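EmGH1 (Erythrobacter marinus, PDB 5Z87) is probably a beta-glucosidase of glycosyl hydrolase family 3, hydrolysing beta-linked glucosides such as cellobiose. Local coordinates at residues Y640-P644 with A719-M725. Numbering follows the deposited sequence.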
ATOM      1  N   TYR A 640      13.511   2.509  -3.835  1.00 17.62           N
ATOM      2  CA  TYR A 640      14.678   1.637  -3.985  1.00 19.38           C
ATOM      3  C   TYR A 640      15.041   0.900  -2.696  1.00 19.41           C
ATOM      4  O   TYR A 640      15.568  -0.212  -2.770  1.00 18.08           O
ATOM      5  CB  TYR A 640      15.901   2.438  -4.484  1.00 16.78           C
ATOM      6  CG  TYR A 640      16.615   3.225  -3.398  1.00 18.21           C
ATOM      7  CD1 TYR A 640      16.257   4.540  -3.105  1.00 16.05           C
ATOM      8  CD2 TYR A 640      17.640   2.642  -2.653  1.00 16.19           C
ATOM      9  CE1 TYR A 640      16.913   5.254  -2.102  1.00 16.20           C
ATOM     10  CE2 TYR A 640      18.273   3.330  -1.646  1.00 17.60           C
ATOM     11  CZ  TYR A 640      17.911   4.631  -1.373  1.00 17.65           C
ATOM     12  OH  TYR A 640      18.567   5.287  -0.365  1.00 18.27           O
ATOM     13  N   TYR A 641      14.811   1.498  -1.516  1.00 15.09           N
ATOM     14  CA  TYR A 641      15.339   0.907  -0.284  1.00 22.51           C
ATOM     15  C   TYR A 641      14.400  -0.175   0.229  1.00 18.97           C
ATOM     16  O   TYR A 641      13.975  -0.138   1.392  1.00 17.20           O
ATOM     17  CB  TYR A 641      15.609   1.972   0.807  1.00 14.80           C
ATOM     18  CG  TYR A 641      14.501   2.987   0.948  1.00 16.57           C
ATOM     19  CD1 TYR A 641      14.420   4.078   0.079  1.00 11.84           C
ATOM     20  CD2 TYR A 641      13.526   2.859   1.935  1.00 14.82           C
ATOM     21  CE1 TYR A 641      13.402   4.997   0.189  1.00 13.92           C
ATOM     22  CE2 TYR A 641      12.494   3.777   2.049  1.00 15.87           C
ATOM     23  CZ  TYR A 641      12.441   4.850   1.179  1.00 19.70           C
ATOM     24  OH  TYR A 641      11.431   5.785   1.284  1.00 18.87           O
ATOM     25  N   GLN A 642      14.072  -1.137  -0.642  1.00 21.13           N
ATOM     26  CA  GLN A 642      13.209  -2.244  -0.262  1.00 16.46           C
ATOM     27  C   GLN A 642      13.888  -3.095   0.804  1.00 16.39           C
ATOM     28  O   GLN A 642      15.115  -3.170   0.882  1.00 15.39           O
ATOM     29  CB  GLN A 642      12.877  -3.115  -1.480  1.00 17.51           C
ATOM     30  CG  GLN A 642      12.106  -2.402  -2.591  1.00 15.43           C
ATOM     31  CD  GLN A 642      10.678  -2.109  -2.190  1.00 21.73           C
ATOM     32  OE1 GLN A 642       9.986  -2.974  -1.659  1.00 24.08           O
ATOM     33  NE2 GLN A 642      10.234  -0.872  -2.413  1.00 21.68           N
ATOM     34  N   LYS A 643      13.070  -3.756   1.621  1.00 15.30           N
ATOM     35  CA  LYS A 643      13.538  -4.852   2.454  1.00 15.63           C
ATOM     36  C   LYS A 643      14.002  -5.973   1.529  1.00 16.41           C
ATOM     37  O   LYS A 643      13.674  -5.936   0.341  1.00 16.59           O
ATOM     38  CB  LYS A 643      12.412  -5.307   3.386  1.00 18.77           C
ATOM     39  CG  LYS A 643      11.921  -4.233   4.341  1.00 22.18           C
ATOM     40  CD  LYS A 643      13.068  -3.708   5.192  1.00 20.74           C
ATOM     41  CE  LYS A 643      12.555  -2.928   6.398  1.00 21.12           C
ATOM     42  NZ  LYS A 643      11.841  -3.874   7.288  1.00 23.78           N
ATOM     43  N   PRO A 644      14.750  -6.978   2.003  1.00 20.44           N
ATOM     44  CA  PRO A 644      15.135  -8.085   1.104  1.00 13.51           C
ATOM     45  C   PRO A 644      13.959  -8.773   0.447  1.00 16.42           C
ATOM     46  O   PRO A 644      14.120  -9.352  -0.633  1.00 16.38           O
ATOM     47  CB  PRO A 644      15.878  -9.052   2.024  1.00 16.44           C
ATOM     48  CG  PRO A 644      16.386  -8.186   3.150  1.00 16.76           C
ATOM     49  CD  PRO A 644      15.356  -7.111   3.342  1.00 20.40           C
ATOM     50  N   ALA A 719      14.947  -6.655  10.072  1.00 21.63           N
ATOM     51  CA  ALA A 719      15.333  -6.667   8.666  1.00 21.40           C
ATOM     52  C   ALA A 719      15.454  -5.246   8.122  1.00 21.17           C
ATOM     53  O   ALA A 719      14.564  -4.418   8.315  1.00 23.33           O
ATOM     54  CB  ALA A 719      14.311  -7.453   7.863  1.00 18.00           C
ATOM     55  N   ARG A 720      16.548  -4.970   7.430  1.00 19.95           N
ATOM     56  CA  ARG A 720      16.857  -3.640   6.935  1.00 23.12           C
ATOM     57  C   ARG A 720      16.919  -3.642   5.414  1.00 21.54           C
ATOM     58  O   ARG A 720      17.026  -4.706   4.791  1.00 17.83           O
ATOM     59  CB  ARG A 720      18.189  -3.157   7.525  1.00 20.55           C
ATOM     60  CG  ARG A 720      18.099  -2.940   9.023  1.00 24.82           C
ATOM     61  CD  ARG A 720      19.338  -2.320   9.579  1.00 30.79           C
ATOM     62  NE  ARG A 720      19.699  -1.057   8.932  1.00 33.18           N
ATOM     63  CZ  ARG A 720      20.744  -0.320   9.308  1.00 31.01           C
ATOM     64  NH1 ARG A 720      21.506  -0.729  10.319  1.00 19.71           N
ATOM     65  NH2 ARG A 720      21.042   0.808   8.672  1.00 28.33           N
ATOM     66  N   PRO A 721      16.855  -2.471   4.781  1.00 24.16           N
ATOM     67  CA  PRO A 721      16.791  -2.438   3.316  1.00 20.14           C
ATOM     68  C   PRO A 721      18.024  -3.055   2.675  1.00 21.47           C
ATOM     69  O   PRO A 721      19.092  -3.161   3.283  1.00 19.20           O
ATOM     70  CB  PRO A 721      16.687  -0.940   2.995  1.00 18.88           C
ATOM     71  CG  PRO A 721      16.049  -0.364   4.194  1.00 24.62           C
ATOM     72  CD  PRO A 721      16.679  -1.120   5.348  1.00 20.90           C
ATOM     73  N   ILE A 722      17.856  -3.479   1.421  1.00 13.78           N
ATOM     74  CA  ILE A 722      18.981  -4.029   0.672  1.00 14.87           C
ATOM     75  C   ILE A 722      20.017  -2.963   0.346  1.00 16.19           C
ATOM     76  O   ILE A 722      21.162  -3.306   0.032  1.00 21.18           O
ATOM     77  CB  ILE A 722      18.499  -4.714  -0.622  1.00 19.52           C
ATOM     78  CG1 ILE A 722      17.887  -3.684  -1.574  1.00 18.37           C
ATOM     79  CG2 ILE A 722      17.493  -5.792  -0.309  1.00 15.83           C
ATOM     80  CD1 ILE A 722      17.317  -4.301  -2.844  1.00 26.88           C
ATOM     81  N   LYS A 723      19.644  -1.681   0.395  1.00 15.80           N
ATOM     82  CA  LYS A 723      20.602  -0.588   0.293  1.00 19.95           C
ATOM     83  C   LYS A 723      19.936   0.695   0.768  1.00 18.38           C
ATOM     84  O   LYS A 723      18.729   0.875   0.613  1.00 21.26           O
ATOM     85  CB  LYS A 723      21.135  -0.421  -1.134  1.00 24.61           C
ATOM     86  CG  LYS A 723      20.052  -0.252  -2.159  1.00 23.27           C
ATOM     87  CD  LYS A 723      20.646  -0.062  -3.535  1.00 30.40           C
ATOM     88  CE  LYS A 723      21.219  -1.353  -4.069  1.00 29.72           C
ATOM     89  NZ  LYS A 723      20.782  -1.544  -5.497  1.00 37.63           N
ATOM     90  N   GLU A 724      20.745   1.575   1.358  1.00 23.26           N
ATOM     91  CA  GLU A 724      20.286   2.814   1.987  1.00 27.42           C
ATOM     92  C   GLU A 724      21.299   3.907   1.695  1.00 18.48           C
ATOM     93  O   GLU A 724      22.458   3.788   2.112  1.00 19.74           O
ATOM     94  CB  GLU A 724      20.154   2.663   3.506  1.00 26.54           C
ATOM     95  CG  GLU A 724      19.877   1.263   3.980  1.00 31.99           C
ATOM     96  CD  GLU A 724      19.570   1.203   5.460  1.00 33.70           C
ATOM     97  OE1 GLU A 724      20.083   0.282   6.136  1.00 29.82           O
ATOM     98  OE2 GLU A 724      18.811   2.075   5.939  1.00 37.82           O
ATOM     99  N   MET A 725      20.870   4.970   1.018  1.00 15.69           N
ATOM    100  CA  MET A 725      21.786   6.068   0.742  1.00 19.00           C
ATOM    101  C   MET A 725      22.251   6.719   2.042  1.00 23.94           C
ATOM    102  O   MET A 725      21.446   6.998   2.941  1.00 18.85           O
ATOM    103  CB  MET A 725      21.129   7.110  -0.156  1.00 20.84           C
ATOM    104  CG  MET A 725      21.948   8.387  -0.260  1.00 21.07           C
ATOM    105  SD  MET A 725      21.352   9.511  -1.547  1.00 20.47           S
ATOM    106  CE  MET A 725      22.218   8.863  -2.979  1.00 19.00           C
TER
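K643 lies beside P721, their CA atoms 4.1 Å apart, where segments 640-644 and 719-725 run past each other in roughly opposite directions, 154° apart. One backbone bond joins them: I722 N gives its hydrogen to Q642 O at 2.8 Å. P721 CA also brings its hydrogen to Q642 O. Y641 is the centre of an inverse gamma turn, and its CB packs on P721 CB at 3.8 Å. Y640 makes the main side-chain contact. Its CG sits between backbone N and carbonyl carbon (chi1 80°), and the ring reaches across to strand 724-733. There Y640 OH accepts the N-H of M725 at 2.7 Å, with M725 N near the ring plane. D200 is a second partner of this hydroxyl. K723 CG meets the ring edge at Y640 CD2, 3.8 Å away, and F662 stacks on the ring. A phenylalanine in place of Y640 would probably keep much of this packing but leave the M725 N-H without its acceptor and D200 without this hydroxyl partner. K643 points its CB away from 719-725, but bends at chi2 (-57°) and chi4 bring NZ back to A719 O at 3.0 Å, above the carbonyl plane. E283 of the second subunit forms a salt bridge with the same amine. I722 CG2 rests on P644 CA at 3.6 Å. The contact joins the C-terminal family 3 domain to the fibronectin type III-like domain. Backbone polar groups of the latter are met by Y640, Q642 and K643, and the K643 ammonium links this junction to the dimer interface.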